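Local coordinates for Lin1840 protein (PDB 4ZO7) that probably hydrolyses terminal, non-reducing beta-D-glucosyl residues to release beta-D-glucose, as a beta-glucosidase of glycoside hydrolase family 3, at residues A[136-141]-A[190-195]; A[232-237]-A[261-266]; A[378-383]-A[519-524]. The protein carries 2 engineered substitutions. All coordinates share one frame; numbering follows the deposited sequence.

Contact 1: residues A[136-141]-A[190-195]; sequences SPMLDL and VKHFAA. With GLC (alpha-D-glucopyranose), chain I.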
loop_
_atom_site.group_PDB
_atom_site.type_symbol
_atom_site.label_atom_id
_atom_site.label_comp_id
_atom_site.label_asym_id
_atom_site.label_seq_id
_atom_site.Cartn_x
_atom_site.Cartn_y
_atom_site.Cartn_z
ATOM N N SER A 136 6.489 8.669 -25.036
ATOM C CA SER A 136 7.621 8.232 -24.194
ATOM C C SER A 136 8.497 9.465 -23.862
ATOM O O SER A 136 8.531 10.407 -24.641
ATOM C CB SER A 136 8.425 7.190 -24.980
ATOM O OG SER A 136 9.640 6.750 -24.368
ATOM N N PRO A 137 9.205 9.482 -22.701
ATOM C CA PRO A 137 9.332 8.452 -21.702
ATOM C C PRO A 137 8.150 8.313 -20.715
ATOM O O PRO A 137 7.403 9.263 -20.426
ATOM C CB PRO A 137 10.579 8.884 -20.930
ATOM C CG PRO A 137 10.485 10.361 -20.937
ATOM C CD PRO A 137 9.854 10.725 -22.261
ATOM N N MET A 138 8.025 7.095 -20.199
ATOM C CA MET A 138 7.156 6.806 -19.083
ATOM C C MET A 138 7.963 6.994 -17.817
ATOM O O MET A 138 8.968 6.285 -17.591
ATOM C CB MET A 138 6.660 5.387 -19.185
ATOM C CG MET A 138 5.594 5.049 -18.145
ATOM S SD MET A 138 6.255 4.334 -16.620
ATOM C CE MET A 138 4.786 3.413 -16.121
ATOM N N LEU A 139 7.515 7.945 -16.996
ATOM C CA LEU A 139 8.298 8.391 -15.808
ATOM C C LEU A 139 7.631 8.132 -14.449
ATOM O O LEU A 139 8.012 8.693 -13.416
ATOM C CB LEU A 139 8.696 9.830 -16.010
ATOM C CG LEU A 139 9.678 10.020 -17.165
ATOM C CD1 LEU A 139 10.049 11.506 -17.293
ATOM C CD2 LEU A 139 10.975 9.223 -17.073
ATOM N N ASP A 140 6.670 7.212 -14.434
ATOM C CA ASP A 140 6.042 6.789 -13.190
ATOM C C ASP A 140 6.974 5.943 -12.227
ATOM O O ASP A 140 7.464 4.833 -12.534
ATOM C CB ASP A 140 4.712 6.064 -13.502
ATOM C CG ASP A 140 3.873 6.776 -14.542
ATOM O OD1 ASP A 140 3.765 8.031 -14.573
ATOM O OD2 ASP A 140 3.279 6.066 -15.348
ATOM N N LEU A 141 7.208 6.494 -11.032
ATOM C CA LEU A 141 7.903 5.782 -10.005
ATOM C C LEU A 141 7.151 4.528 -9.671
ATOM O O LEU A 141 5.886 4.537 -9.496
ATOM C CB LEU A 141 7.996 6.695 -8.742
ATOM C CG LEU A 141 8.823 6.149 -7.612
ATOM C CD1 LEU A 141 10.265 6.174 -8.053
ATOM C CD2 LEU A 141 8.626 7.055 -6.421
ATOM N N VAL A 190 6.122 13.165 -22.269
ATOM C CA VAL A 190 6.212 12.608 -20.867
ATOM C C VAL A 190 4.865 12.012 -20.427
ATOM O O VAL A 190 3.809 12.594 -20.641
ATOM C CB VAL A 190 6.713 13.717 -19.869
ATOM C CG1 VAL A 190 6.672 13.308 -18.388
ATOM C CG2 VAL A 190 8.131 14.099 -20.175
ATOM N N LYS A 191 4.885 10.823 -19.855
ATOM C CA LYS A 191 3.666 10.262 -19.301
ATOM C C LYS A 191 3.996 9.508 -17.975
ATOM O O LYS A 191 5.157 9.246 -17.706
ATOM C CB LYS A 191 2.941 9.419 -20.365
ATOM C CG LYS A 191 3.551 8.069 -20.638
ATOM C CD LYS A 191 3.138 7.469 -21.998
ATOM C CE LYS A 191 3.495 5.991 -22.087
ATOM N NZ LYS A 191 3.133 5.391 -23.397
ATOM N N HIS A 192 3.030 9.237 -17.095
ATOM C CA HIS A 192 1.652 9.729 -17.069
ATOM C C HIS A 192 1.500 10.648 -15.843
ATOM O O HIS A 192 1.750 10.211 -14.700
ATOM C CB HIS A 192 0.664 8.549 -16.887
ATOM C CG HIS A 192 0.846 7.412 -17.847
ATOM N ND1 HIS A 192 1.811 6.441 -17.677
ATOM C CD2 HIS A 192 0.205 7.092 -19.001
ATOM C CE1 HIS A 192 1.716 5.552 -18.645
ATOM N NE2 HIS A 192 0.750 5.930 -19.459
ATOM N N PHE A 193 1.095 11.917 -16.050
ATOM C CA PHE A 193 1.120 12.956 -14.989
ATOM C C PHE A 193 -0.195 12.757 -14.212
ATOM O O PHE A 193 -1.269 12.991 -14.794
ATOM C CB PHE A 193 1.101 14.345 -15.626
ATOM C CG PHE A 193 1.730 15.434 -14.787
ATOM C CD1 PHE A 193 3.096 15.422 -14.549
ATOM C CD2 PHE A 193 0.953 16.441 -14.215
ATOM C CE1 PHE A 193 3.695 16.352 -13.741
ATOM C CE2 PHE A 193 1.549 17.400 -13.423
ATOM C CZ PHE A 193 2.925 17.351 -13.185
ATOM N N ALA A 194 -0.163 12.312 -12.968
ATOM C CA ALA A 194 1.029 12.035 -12.185
ATOM C C ALA A 194 0.790 10.827 -11.248
ATOM O O ALA A 194 -0.347 10.542 -10.883
ATOM C CB ALA A 194 1.473 13.301 -11.393
ATOM N N ALA A 195 1.846 10.092 -10.924
ATOM C CA ALA A 195 1.877 9.137 -9.743
ATOM C C ALA A 195 1.077 7.818 -9.957
ATOM O O ALA A 195 0.641 7.158 -9.021
ATOM C CB ALA A 195 1.428 9.821 -8.482
HETATM C C1 GLC I . -3.145 5.132 -22.976
HETATM C C2 GLC I . -1.933 4.657 -22.127
HETATM C C3 GLC I . -0.636 5.318 -22.601
HETATM C C4 GLC I . -0.473 5.251 -24.115
HETATM C C5 GLC I . -1.721 5.782 -24.786
HETATM C C6 GLC I . -1.612 5.723 -26.318
HETATM O O1 GLC I . -3.564 6.473 -22.730
HETATM O O2 GLC I . -2.030 4.967 -20.758
HETATM O O3 GLC I . 0.490 4.789 -21.936
HETATM O O4 GLC I . 0.608 6.055 -24.453
HETATM O O5 GLC I . -2.851 5.023 -24.366
HETATM O O6 GLC I . -1.576 4.388 -26.700
#
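The His192 ring has Asp140 OD2 and the sugar hydroxyl O3 of the bound glucose at its edge, both near its plane, while Lys191 CG lies 3.6 Å above one face, over the centre. Met138 CG approaches obliquely. This is a sugar-binding site in the TIM-barrel domain of a family 3 glycoside hydrolase, where strand 187-193 meets the loop that follows strand 133-134.

The carboxylate of Asp140 is turned 30° from the imidazole, nearly coplanar, and takes two donors from one residue: OD2 accepts ND1 of His192 through its syn lone pair at 2.8 Å, and OD1 accepts the backbone N of His192. Tyr223 adds a hydrogen bond to OD1. Gripped in this way, the ring is fixed in rotation, with NE2 turned to the sugar, 2.7 Å from glucose O3.

Beside it, a single beta bridge pairs Met138 with Lys191, made by the bonds Lys191 N to Pro137 O and Leu139 N to Lys191 O. Both Pro137 and His192 follow cis peptide bonds. Lys191 has CG between its backbone N and carbonyl carbon (chi1 76°), and from there the chain runs out extended. Asp91 and Arg149 bind the same glucose. At the end of the lysine, NZ bonds to Phe135 O and donates to glucose O4 at 2.8 Å and to O3 at 3.1 Å.

Contact 2: residues A[232-237]-A[261-266]; sequences KLVMTA and MEFDGV. With GLC (alpha-D-glucopyranose), chain I.
Phe263 is sandwiched between a methyl group and a peptide nitrogen. Val234 CG2 sits over one face, 3.9 Å from the ring centroid and only 9° off the normal, a well-centred CH-pi contact; on the opposite face the backbone N of Gly265, from the phenylalanine's own loop, lies 3.4 Å above the plane. The carbonyl of Lys232 comes to the ring's edge, near its plane, with its O 3.3 Å from Phe263 CE1. With CG anti to the backbone N (chi1 174°), Phe263 reaches across to strand 233-236, and the phenylalanine and valine side chains run antiparallel past one another.

One backbone hydrogen bond crosses the contact, a fairly straight one from Val234 N to Val266 O at 3.2 Å. Leu233 and Val266 extend alongside each other, CD2 of the leucine touching CG1 of the valine at 4.0 Å.

In the TIM-barrel domain the contact joins the two ends of a beta-alpha-beta crossover: strand 233-236 leads through helix 250-260 to loop 261-266, which enters the neighbouring parallel strand 267-268. Leu257 and Arg258 of that helix pack on Phe263, and Ile227 of helix 221-228 packs on Val234.

Next to the direct bond a water bridges the two backbones, donating to Lys232 O and accepting from Val266 N. Lys232 CB points away from the loop, and its NZ forms a salt bridge with Asp338. Farther along the strand, Met235 reaches the bound glucose, its CE 3.3 Å from sugar O4.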
loop_
_atom_site.group_PDB
_atom_site.type_symbol
_atom_site.label_atom_id
_atom_site.label_comp_id
_atom_site.label_asym_id
_atom_site.label_seq_id
_atom_site.Cartn_x
_atom_site.Cartn_y
_atom_site.Cartn_z
ATOM N N LYS A 232 8.290 18.090 -25.273
ATOM C CA LYS A 232 7.309 18.942 -25.960
ATOM C C LYS A 232 5.877 18.761 -25.464
ATOM O O LYS A 232 5.158 19.759 -25.328
ATOM C CB LYS A 232 7.410 18.745 -27.482
ATOM C CG LYS A 232 8.689 19.312 -28.101
ATOM C CD LYS A 232 8.525 20.816 -28.215
ATOM C CE LYS A 232 9.812 21.567 -28.509
ATOM N NZ LYS A 232 9.378 22.962 -28.746
ATOM N N LEU A 233 5.463 17.521 -25.173
ATOM C CA LEU A 233 4.108 17.218 -24.638
ATOM C C LEU A 233 4.104 16.531 -23.278
ATOM O O LEU A 233 5.087 15.919 -22.846
ATOM C CB LEU A 233 3.313 16.299 -25.578
ATOM C CG LEU A 233 3.076 16.784 -27.005
ATOM C CD1 LEU A 233 4.272 16.595 -27.949
ATOM C CD2 LEU A 233 1.820 16.096 -27.517
ATOM N N VAL A 234 2.965 16.615 -22.614
ATOM C CA VAL A 234 2.734 15.805 -21.443
ATOM C C VAL A 234 1.364 15.135 -21.572
ATOM O O VAL A 234 0.463 15.694 -22.163
ATOM C CB VAL A 234 2.895 16.676 -20.138
ATOM C CG1 VAL A 234 2.407 15.960 -18.885
ATOM C CG2 VAL A 234 4.346 17.098 -19.974
ATOM N N MET A 235 1.246 13.898 -21.078
ATOM C CA MET A 235 -0.019 13.146 -21.086
ATOM C C MET A 235 -0.526 12.979 -19.672
ATOM O O MET A 235 0.281 12.711 -18.778
ATOM C CB MET A 235 0.217 11.753 -21.765
ATOM C CG MET A 235 -1.008 10.858 -21.899
ATOM S SD MET A 235 -0.684 9.123 -22.286
ATOM C CE MET A 235 -0.094 9.285 -23.974
ATOM N N THR A 236 -1.861 13.064 -19.467
ATOM C CA THR A 236 -2.463 12.873 -18.165
ATOM C C THR A 236 -2.460 11.386 -17.774
ATOM O O THR A 236 -2.264 10.502 -18.631
ATOM C CB THR A 236 -3.942 13.355 -18.145
ATOM O OG1 THR A 236 -4.776 12.508 -18.964
ATOM C CG2 THR A 236 -4.065 14.779 -18.666
ATOM N N ALA A 237 -2.728 11.120 -16.486
ATOM C CA ALA A 237 -2.802 9.803 -15.949
ATOM C C ALA A 237 -4.253 9.359 -15.730
ATOM O O ALA A 237 -5.130 10.168 -15.444
ATOM C CB ALA A 237 -2.086 9.813 -14.645
ATOM N N MET A 261 6.015 24.010 -12.900
ATOM C CA MET A 261 6.953 23.367 -13.835
ATOM C C MET A 261 7.120 24.160 -15.131
ATOM O O MET A 261 7.950 23.830 -15.969
ATOM C CB MET A 261 6.562 21.926 -14.104
ATOM C CG MET A 261 6.601 21.068 -12.862
ATOM S SD MET A 261 6.262 19.363 -13.328
ATOM C CE MET A 261 6.237 18.599 -11.709
ATOM N N GLU A 262 6.334 25.205 -15.288
ATOM C CA GLU A 262 6.465 26.126 -16.432
ATOM C C GLU A 262 6.203 25.425 -17.762
ATOM O O GLU A 262 6.750 25.809 -18.787
ATOM C CB GLU A 262 7.810 26.920 -16.405
ATOM C CG GLU A 262 8.102 27.573 -15.031
ATOM C CD GLU A 262 9.160 28.674 -15.047
ATOM O OE1 GLU A 262 9.488 29.271 -13.989
ATOM O OE2 GLU A 262 9.700 28.957 -16.109
ATOM N N PHE A 263 5.320 24.431 -17.780
ATOM C CA PHE A 263 5.084 23.676 -19.020
ATOM C C PHE A 263 4.016 24.432 -19.860
ATOM O O PHE A 263 2.924 24.797 -19.369
ATOM C CB PHE A 263 4.704 22.200 -18.762
ATOM C CG PHE A 263 4.323 21.444 -20.024
ATOM C CD1 PHE A 263 5.295 21.023 -20.937
ATOM C CD2 PHE A 263 2.971 21.158 -20.311
ATOM C CE1 PHE A 263 4.941 20.371 -22.114
ATOM C CE2 PHE A 263 2.600 20.515 -21.496
ATOM C CZ PHE A 263 3.587 20.133 -22.405
ATOM N N ASP A 264 4.366 24.705 -21.103
ATOM C CA ASP A 264 3.555 25.484 -22.007
ATOM C C ASP A 264 3.372 24.780 -23.362
ATOM O O ASP A 264 3.106 25.463 -24.374
ATOM C CB ASP A 264 4.195 26.875 -22.225
ATOM C CG ASP A 264 3.342 27.794 -23.104
ATOM O OD1 ASP A 264 2.150 27.941 -22.808
ATOM O OD2 ASP A 264 3.841 28.381 -24.097
ATOM N N GLY A 265 3.471 23.446 -23.381
ATOM C CA GLY A 265 3.105 22.627 -24.506
ATOM C C GLY A 265 1.714 21.995 -24.381
ATOM O O GLY A 265 0.936 22.262 -23.434
ATOM N N VAL A 266 1.440 21.090 -25.322
ATOM C CA VAL A 266 0.180 20.371 -25.430
ATOM C C VAL A 266 0.044 19.358 -24.304
ATOM O O VAL A 266 0.943 18.580 -24.094
ATOM C CB VAL A 266 0.086 19.661 -26.816
ATOM C CG1 VAL A 266 -1.132 18.735 -26.882
ATOM C CG2 VAL A 266 -0.089 20.711 -27.886
HETATM C C1 GLC I . -3.145 5.132 -22.976
HETATM C C2 GLC I . -1.933 4.657 -22.127
HETATM C C3 GLC I . -0.636 5.318 -22.601
HETATM C C4 GLC I . -0.473 5.251 -24.115
HETATM C C5 GLC I . -1.721 5.782 -24.786
HETATM C C6 GLC I . -1.612 5.723 -26.318
HETATM O O1 GLC I . -3.564 6.473 -22.730
HETATM O O2 GLC I . -2.030 4.967 -20.758
HETATM O O3 GLC I . 0.490 4.789 -21.936
HETATM O O4 GLC I . 0.608 6.055 -24.453
HETATM O O5 GLC I . -2.851 5.023 -24.366
HETATM O O6 GLC I . -1.576 4.388 -26.700
HETATM O O HOH W 1 3.691 20.664 -27.477
#

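Contact 3: residues A[378-383]-A[519-524]; sequences LENKSR and SDALLE. With BGC (beta-D-glucopyranose), chain D.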
loop_
_atom_site.group_PDB
_atom_site.type_symbol
_atom_site.label_atom_id
_atom_site.label_comp_id
_atom_site.label_asym_id
_atom_site.label_seq_id
_atom_site.Cartn_x
_atom_site.Cartn_y
_atom_site.Cartn_z
ATOM N N LEU A 378 22.474 -12.350 -11.506
ATOM C CA LEU A 378 22.000 -12.476 -10.124
ATOM C C LEU A 378 22.756 -13.526 -9.275
ATOM O O LEU A 378 22.956 -13.332 -8.080
ATOM C CB LEU A 378 20.450 -12.723 -10.143
ATOM C CG LEU A 378 19.650 -11.575 -10.757
ATOM C CD1 LEU A 378 18.148 -11.836 -10.765
ATOM C CD2 LEU A 378 19.862 -10.328 -9.942
ATOM N N GLU A 379 23.119 -14.654 -9.894
ATOM C CA GLU A 379 23.917 -15.704 -9.208
ATOM C C GLU A 379 24.925 -16.325 -10.191
ATOM O O GLU A 379 24.647 -16.462 -11.377
ATOM C CB GLU A 379 23.066 -16.841 -8.607
ATOM C CG GLU A 379 21.875 -16.457 -7.717
ATOM C CD GLU A 379 22.242 -16.026 -6.293
ATOM O OE1 GLU A 379 23.442 -16.174 -5.876
ATOM O OE2 GLU A 379 21.299 -15.525 -5.590
ATOM N N ASN A 380 26.071 -16.740 -9.681
ATOM C CA ASN A 380 27.036 -17.482 -10.493
ATOM C C ASN A 380 27.952 -18.198 -9.542
ATOM O O ASN A 380 28.989 -17.684 -9.160
ATOM C CB ASN A 380 27.818 -16.524 -11.382
ATOM C CG ASN A 380 28.658 -17.222 -12.417
ATOM O OD1 ASN A 380 28.422 -18.375 -12.740
ATOM N ND2 ASN A 380 29.641 -16.507 -12.954
ATOM N N LYS A 381 27.512 -19.370 -9.118
ATOM C CA LYS A 381 28.237 -20.193 -8.161
ATOM C C LYS A 381 29.341 -20.974 -8.836
ATOM O O LYS A 381 29.183 -21.518 -9.914
ATOM C CB LYS A 381 27.267 -21.128 -7.436
ATOM C CG LYS A 381 26.248 -20.321 -6.635
ATOM C CD LYS A 381 25.040 -21.119 -6.168
ATOM C CE LYS A 381 23.790 -20.248 -6.127
ATOM N NZ LYS A 381 22.603 -20.965 -5.573
ATOM N N SER A 382 30.492 -20.953 -8.195
ATOM C CA SER A 382 31.650 -21.685 -8.649
ATOM C C SER A 382 31.981 -21.347 -10.094
ATOM O O SER A 382 32.352 -22.195 -10.840
ATOM C CB SER A 382 31.425 -23.193 -8.480
ATOM O OG SER A 382 31.287 -23.514 -7.112
ATOM N N ARG A 383 31.869 -20.079 -10.467
ATOM C CA ARG A 383 32.198 -19.639 -11.823
ATOM C C ARG A 383 31.671 -20.551 -12.915
ATOM O O ARG A 383 32.359 -20.808 -13.881
ATOM C CB ARG A 383 33.723 -19.466 -11.972
ATOM C CG ARG A 383 34.314 -18.567 -10.887
ATOM C CD ARG A 383 35.793 -18.234 -11.082
ATOM N NE ARG A 383 36.215 -17.171 -10.151
ATOM C CZ ARG A 383 36.408 -17.332 -8.833
ATOM N NH1 ARG A 383 36.225 -18.514 -8.245
ATOM N NH2 ARG A 383 36.791 -16.304 -8.087
ATOM N N SER A 519 19.370 -23.716 -8.975
ATOM C CA SER A 519 20.323 -23.542 -10.059
ATOM C C SER A 519 21.654 -23.055 -9.521
ATOM O O SER A 519 21.779 -22.659 -8.317
ATOM C CB SER A 519 19.798 -22.561 -11.116
ATOM O OG SER A 519 19.512 -21.259 -10.618
ATOM N N ASP A 520 22.651 -23.110 -10.400
ATOM C CA ASP A 520 24.013 -22.633 -10.052
ATOM C C ASP A 520 24.251 -21.198 -10.484
ATOM O O ASP A 520 25.017 -20.468 -9.876
ATOM C CB ASP A 520 25.046 -23.546 -10.676
ATOM C CG ASP A 520 24.803 -25.025 -10.323
ATOM O OD1 ASP A 520 25.239 -25.444 -9.258
ATOM O OD2 ASP A 520 24.132 -25.764 -11.051
ATOM N N ALA A 521 23.595 -20.788 -11.550
ATOM C CA ALA A 521 23.682 -19.401 -12.093
ATOM C C ALA A 521 22.287 -18.964 -12.468
ATOM O O ALA A 521 21.412 -19.824 -12.769
ATOM C CB ALA A 521 24.591 -19.305 -13.331
ATOM N N LEU A 522 22.075 -17.653 -12.409
ATOM C CA LEU A 522 20.777 -17.049 -12.709
ATOM C C LEU A 522 21.040 -15.700 -13.350
ATOM O O LEU A 522 21.680 -14.890 -12.762
ATOM C CB LEU A 522 19.885 -16.949 -11.430
ATOM C CG LEU A 522 18.551 -16.190 -11.494
ATOM C CD1 LEU A 522 17.508 -16.905 -12.324
ATOM C CD2 LEU A 522 17.964 -15.984 -10.098
ATOM N N LEU A 523 20.528 -15.523 -14.568
ATOM C CA LEU A 523 20.744 -14.380 -15.403
ATOM C C LEU A 523 19.399 -13.811 -15.810
ATOM O O LEU A 523 18.589 -14.482 -16.464
ATOM C CB LEU A 523 21.527 -14.729 -16.659
ATOM C CG LEU A 523 21.947 -13.645 -17.671
ATOM C CD1 LEU A 523 22.782 -12.512 -17.058
ATOM C CD2 LEU A 523 22.662 -14.241 -18.874
ATOM N N GLU A 524 19.193 -12.557 -15.394
ATOM C CA GLU A 524 17.967 -11.824 -15.663
ATOM C C GLU A 524 18.140 -11.078 -16.958
ATOM O O GLU A 524 18.901 -10.103 -17.029
ATOM C CB GLU A 524 17.680 -10.854 -14.509
ATOM C CG GLU A 524 16.581 -9.842 -14.797
ATOM C CD GLU A 524 15.188 -10.446 -14.847
ATOM O OE1 GLU A 524 14.814 -10.859 -15.969
ATOM O OE2 GLU A 524 14.481 -10.467 -13.781
HETATM C C2 BGC D . 23.731 -12.738 -2.921
HETATM C C3 BGC D . 23.015 -14.014 -3.403
HETATM C C4 BGC D . 22.038 -14.500 -2.345
HETATM C C5 BGC D . 21.132 -13.331 -1.913
HETATM C C6 BGC D . 20.085 -13.725 -0.879
HETATM C C1 BGC D . 22.717 -11.661 -2.522
HETATM O O1 BGC D . 23.392 -10.445 -2.148
HETATM O O2 BGC D . 24.575 -12.229 -3.948
HETATM O O3 BGC D . 23.950 -15.021 -3.807
HETATM O O4 BGC D . 21.143 -15.445 -2.932
HETATM O O5 BGC D . 21.900 -12.202 -1.472
HETATM O O6 BGC D . 19.274 -12.586 -0.608
#
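Ser519 meets the other segment through its carbonyl O, which accepts a weak bond from Lys381 NZ at 3.3 Å; that ammonium is also bonded to Ala516 O. Asp520 O takes the backbone N of Lys381 at 2.8 Å in a nearly straight bond. The aliphatic part of the lysine runs over these two carbonyls, its CB and CG close to Asp520 O.

Ala521 pairs with Asn380 as an antiparallel non-hydrogen-bonded pair, its CB 4.0 Å from Asn380 OD1, which is hydrogen-bonded to Leu385 N. Leu522 follows in a hydrogen-bonded pair with Glu379, and here the strand 378-380 forms a classic beta bulge. Leu522 O accepts two donors, Leu378 N at 2.9 Å and Glu379 N at 3.2 Å, while Leu522 N donates back to Glu379 O from above the carbonyl plane.

Glu379 bends sharply at its second torsion (chi2 -77°), which swings the carboxylate away from Leu522 to a bound beta-D-glucose. OE2 accepts the sugar's O4 hydroxyl at 2.7 Å; Tyr596 also bonds to OE2. Glu524 closes the contact with its CB 3.9 Å from Leu378 CD1, the two side chains running alongside.

Strand 521-524 follows helix 513-518 and lies in the mixed sheet of the C-terminal family 3 domain, with strand 500-505 parallel on one side and the outermost strand 376-380 antiparallel on the other.

In the fold
Along the chain the three contacts follow in series, each closing before the next opens. Contacts 1 and 2 belong to the N-terminal TIM-barrel domain; their centres are about 11 Å apart, and they meet where strands 187-193 and 233-236 lie side by side in the parallel sheet, probably bonded from Met235 N to Val190 O and from Phe193 N to Met235 O. Both reach the same alpha-D-glucose. Contact 3 lies in the C-terminal domain's mixed sheet, its centre about 34 Å from that of contact 1 and about 44 Å from that of contact 2, and its Glu379 touches a separate beta-D-glucose. The model thus carries sugar at well-separated places in two domains.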